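Local atomic coordinates of lytic polysaccharide monooxygenase (Neurospora crassa, PDB entry 4QI8), a protein that probably cleaves cellulose oxidatively at its beta-1,4-glycosidic bonds, using a copper ion, an oxygen cosubstrate and electrons from a reductant. Residues S170-P173 with Y177-S180; R82-D85 with S91-G94. One frame throughout, in Å; residues are numbered along the deposited sequence. Where two conformers were deposited one is given.

Interaction 1. Residues S170-P173 with Y177-S180; sequences STEP and YKVS
Lys178 and Glu172 meet by the ends of their side chains in a salt bridge. The two chains cross at about a right angle. Lys178 NZ gives a short hydrogen bond of 2.6 Å to Glu172 OE2. It arrives on the anti side of that oxygen, 19° out of the carboxylate plane. Glu172 reaches this place by an extended start, with CG opposite the backbone N, and a bend at chi2 (66°). Lys178 runs nearly straight as far as its bend at chi3 (-143°), and this carries CE alongside Pro173. Lys178 CE lies 3.3 Å from Pro173 O and 4.4 Å from Pro173 CB. The aliphatic end of the lysine therefore packs against the proline while its charge goes to the glutamate. A water also spans the two segments. It donates to Pro173 O at 2.6 Å and accepts a weak bond of 3.2 Å from Lys178 NZ. Separately, Pro173 CB meets Tyr177 CB at 4.1 Å. Pro173 is buried and Glu172 exposed, so the lysine chain runs from the proline out to the carboxylate. Replacing Lys178 by an alanine would probably leave the Glu172 carboxylate without its charged mate here and strip the cover of CE from Pro173 O. Beyond the contact, Thr171 bonds through its backbone to Cys130, and Val179 likewise to Trp99. The arrangement joins the loop after strand 155-166 to the short, weakly bonded edge strand 178-179, which lies beside strand 99-104 in the beta-sandwich of the AA9 fold.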
# COMPACT_ATOMS: atom_id res chain seq x y z
N SER A 170 1.49 4.73 22.42
CA SER A 170 0.11 5.07 22.76
C SER A 170 -0.51 6.09 21.81
O SER A 170 -1.57 6.63 22.10
CB SER A 170 0.07 5.63 24.19
OG SER A 170 0.96 6.72 24.33
N THR A 171 0.14 6.35 20.67
CA THR A 171 -0.38 7.34 19.74
C THR A 171 -1.43 6.73 18.81
O THR A 171 -1.15 5.76 18.10
CB THR A 171 0.74 7.96 18.89
OG1 THR A 171 1.74 8.52 19.75
CG2 THR A 171 0.17 9.05 17.99
N GLU A 172 -2.63 7.30 18.82
CA GLU A 172 -3.69 6.90 17.89
C GLU A 172 -3.79 7.90 16.75
O GLU A 172 -4.02 9.09 16.99
CB GLU A 172 -5.04 6.83 18.60
CG GLU A 172 -6.17 6.34 17.70
CD GLU A 172 -5.99 4.89 17.28
OE1 GLU A 172 -5.40 4.11 18.05
OE2 GLU A 172 -6.43 4.54 16.16
N PRO A 173 -3.63 7.44 15.50
CA PRO A 173 -3.78 8.39 14.40
C PRO A 173 -5.16 9.03 14.42
O PRO A 173 -6.16 8.35 14.64
CB PRO A 173 -3.61 7.52 13.16
CG PRO A 173 -2.73 6.41 13.63
CD PRO A 173 -3.19 6.12 15.01
N TYR A 177 -6.67 11.21 9.64
CA TYR A 177 -5.69 10.33 9.01
C TYR A 177 -6.31 9.06 8.46
O TYR A 177 -5.76 8.47 7.54
CB TYR A 177 -4.56 9.98 10.00
CG TYR A 177 -3.68 11.17 10.31
CD1 TYR A 177 -2.62 11.51 9.49
CD2 TYR A 177 -3.93 11.97 11.42
CE1 TYR A 177 -1.82 12.62 9.75
CE2 TYR A 177 -3.14 13.07 11.70
CZ TYR A 177 -2.10 13.40 10.86
OH TYR A 177 -1.32 14.50 11.15
N LYS A 178 -7.42 8.63 9.04
CA LYS A 178 -7.98 7.33 8.70
C LYS A 178 -9.01 7.39 7.59
O LYS A 178 -9.93 8.22 7.63
CB LYS A 178 -8.59 6.65 9.92
CG LYS A 178 -7.56 6.20 10.92
CD LYS A 178 -8.21 5.38 12.01
CE LYS A 178 -7.58 5.66 13.35
NZ LYS A 178 -8.37 5.03 14.43
N VAL A 179 -8.87 6.47 6.64
CA VAL A 179 -9.74 6.41 5.48
C VAL A 179 -10.17 4.97 5.21
O VAL A 179 -9.65 4.02 5.81
CB VAL A 179 -9.04 6.99 4.23
CG1 VAL A 179 -8.68 8.46 4.49
CG2 VAL A 179 -7.81 6.18 3.83
N SER A 180 -11.12 4.82 4.30
CA SER A 180 -11.60 3.51 3.90
C SER A 180 -11.17 3.18 2.48
O SER A 180 -10.92 4.07 1.66
CB SER A 180 -13.13 3.46 4.00
OG SER A 180 -13.74 4.33 3.07
O HOH W 1 -8.71 8.12 15.11

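Interaction 2. Residues R82-D85 with S91-G94; sequences RVPD and SWTG
Trp92 lays one face of its indole against Val83 and Pro84, inside the connection between the neighbouring antiparallel strands 76-82 and 99-104 of the AA9 beta-sandwich. The side chain starts with CG opposite the backbone N (chi1 -164°), which sends the ring across to the other segment. Trp92 CB and CG pass the Val83 methyl CG1, with Trp92 CG at 4.1 Å. Further out, the pyrrole part belongs to Pro84. Pro84 CD stands over that face, 3.3 Å from Trp92 NE1 and 3.4 Å from Trp92 CE2, in a CH-pi contact with the five-membered ring. On the six-membered ring, Trp92 CE3 touches Val83 CG2 at 3.6 Å. Val83 CA sits over the same ring of Trp92, 3.9 Å from its centroid and only 7° off the normal, in a second CH-pi contact. At the far end, Trp92 CH2 comes to 3.5 Å from the carbonyl O of Arg82. Gly94 N lies over the opposite face, so the indole lies between Val83 and Pro84 on one face and Gly94 N on the other. Trp92 also touches Leu137 of strand 134-144. Arg82 points its CB away from Trp92 and grips Asp85 end-on. Arg82 NH1 and Arg82 NH2 both donate to the single oxygen Asp85 OD1, at 3.1 Å and 2.9 Å, and NH2 meets its syn lone pair.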
# COMPACT_ATOMS: atom_id res chain seq x y z
N ARG A 82 -5.34 -1.27 12.01
CA ARG A 82 -5.24 -2.11 13.20
C ARG A 82 -6.50 -2.94 13.41
O ARG A 82 -7.62 -2.42 13.52
CB ARG A 82 -4.98 -1.25 14.44
CG ARG A 82 -4.70 -2.09 15.67
CD ARG A 82 -4.41 -1.23 16.89
NE ARG A 82 -4.11 -2.02 18.08
CZ ARG A 82 -5.01 -2.61 18.86
NH1 ARG A 82 -6.31 -2.51 18.60
NH2 ARG A 82 -4.61 -3.29 19.93
N VAL A 83 -6.31 -4.24 13.51
CA VAL A 83 -7.41 -5.15 13.79
C VAL A 83 -7.97 -4.85 15.20
O VAL A 83 -7.20 -4.76 16.14
CB VAL A 83 -6.91 -6.60 13.74
CG1 VAL A 83 -8.05 -7.55 14.05
CG2 VAL A 83 -6.28 -6.93 12.38
N PRO A 84 -9.30 -4.72 15.34
CA PRO A 84 -9.85 -4.45 16.67
C PRO A 84 -9.55 -5.55 17.66
O PRO A 84 -9.47 -6.73 17.30
CB PRO A 84 -11.36 -4.38 16.43
CG PRO A 84 -11.51 -4.06 15.00
CD PRO A 84 -10.35 -4.72 14.31
N ASP A 85 -9.40 -5.16 18.92
CA ASP A 85 -9.22 -6.12 20.00
C ASP A 85 -10.34 -7.15 19.96
O ASP A 85 -11.51 -6.80 19.82
CB ASP A 85 -9.22 -5.41 21.36
CG ASP A 85 -7.99 -4.55 21.58
OD1 ASP A 85 -7.05 -4.60 20.75
OD2 ASP A 85 -7.96 -3.82 22.60
N SER A 91 -9.65 -13.22 9.83
CA SER A 91 -11.04 -13.01 9.42
C SER A 91 -11.34 -11.54 9.10
O SER A 91 -12.39 -11.23 8.55
CB SER A 91 -11.98 -13.51 10.53
OG SER A 91 -11.79 -14.90 10.80
N TRP A 92 -10.42 -10.64 9.43
CA TRP A 92 -10.72 -9.20 9.36
C TRP A 92 -10.39 -8.62 7.99
O TRP A 92 -9.25 -8.67 7.54
CB TRP A 92 -9.95 -8.47 10.44
CG TRP A 92 -10.43 -7.08 10.72
CD1 TRP A 92 -11.62 -6.72 11.29
CD2 TRP A 92 -9.72 -5.86 10.48
NE1 TRP A 92 -11.69 -5.35 11.41
CE2 TRP A 92 -10.54 -4.80 10.92
CE3 TRP A 92 -8.47 -5.56 9.94
CZ2 TRP A 92 -10.14 -3.47 10.84
CZ3 TRP A 92 -8.07 -4.24 9.87
CH2 TRP A 92 -8.90 -3.21 10.33
N THR A 93 -11.38 -8.05 7.31
CA THR A 93 -11.16 -7.54 5.95
C THR A 93 -10.62 -6.11 5.91
O THR A 93 -10.04 -5.69 4.91
CB THR A 93 -12.45 -7.61 5.13
OG1 THR A 93 -13.42 -6.74 5.72
CG2 THR A 93 -12.99 -9.03 5.11
N GLY A 94 -10.82 -5.35 6.98
CA GLY A 94 -10.36 -3.97 7.02
C GLY A 94 -11.35 -3.02 6.39
O GLY A 94 -10.98 -2.09 5.68

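Overall arrangement
Along the chain, both segments of interaction 2 come before those of interaction 1. Their centres are 14 Å apart and their nearest atoms about 6 Å apart, so they do not touch. Both are partly buried and lie beside the six-stranded sheet of the AA9 fold. Residues 82-85 and 91-94 lie in the connection that leads from strand 76-82 to strand 99-104. Strand 178-179, which carries part of interaction 1, borders strand 99-104 on its other side. Trp99 links them: its NE1 bonds to Gly94 O, and its backbone bonds to Val179. Neither contact reaches the copper site of His1, His72 and Tyr157.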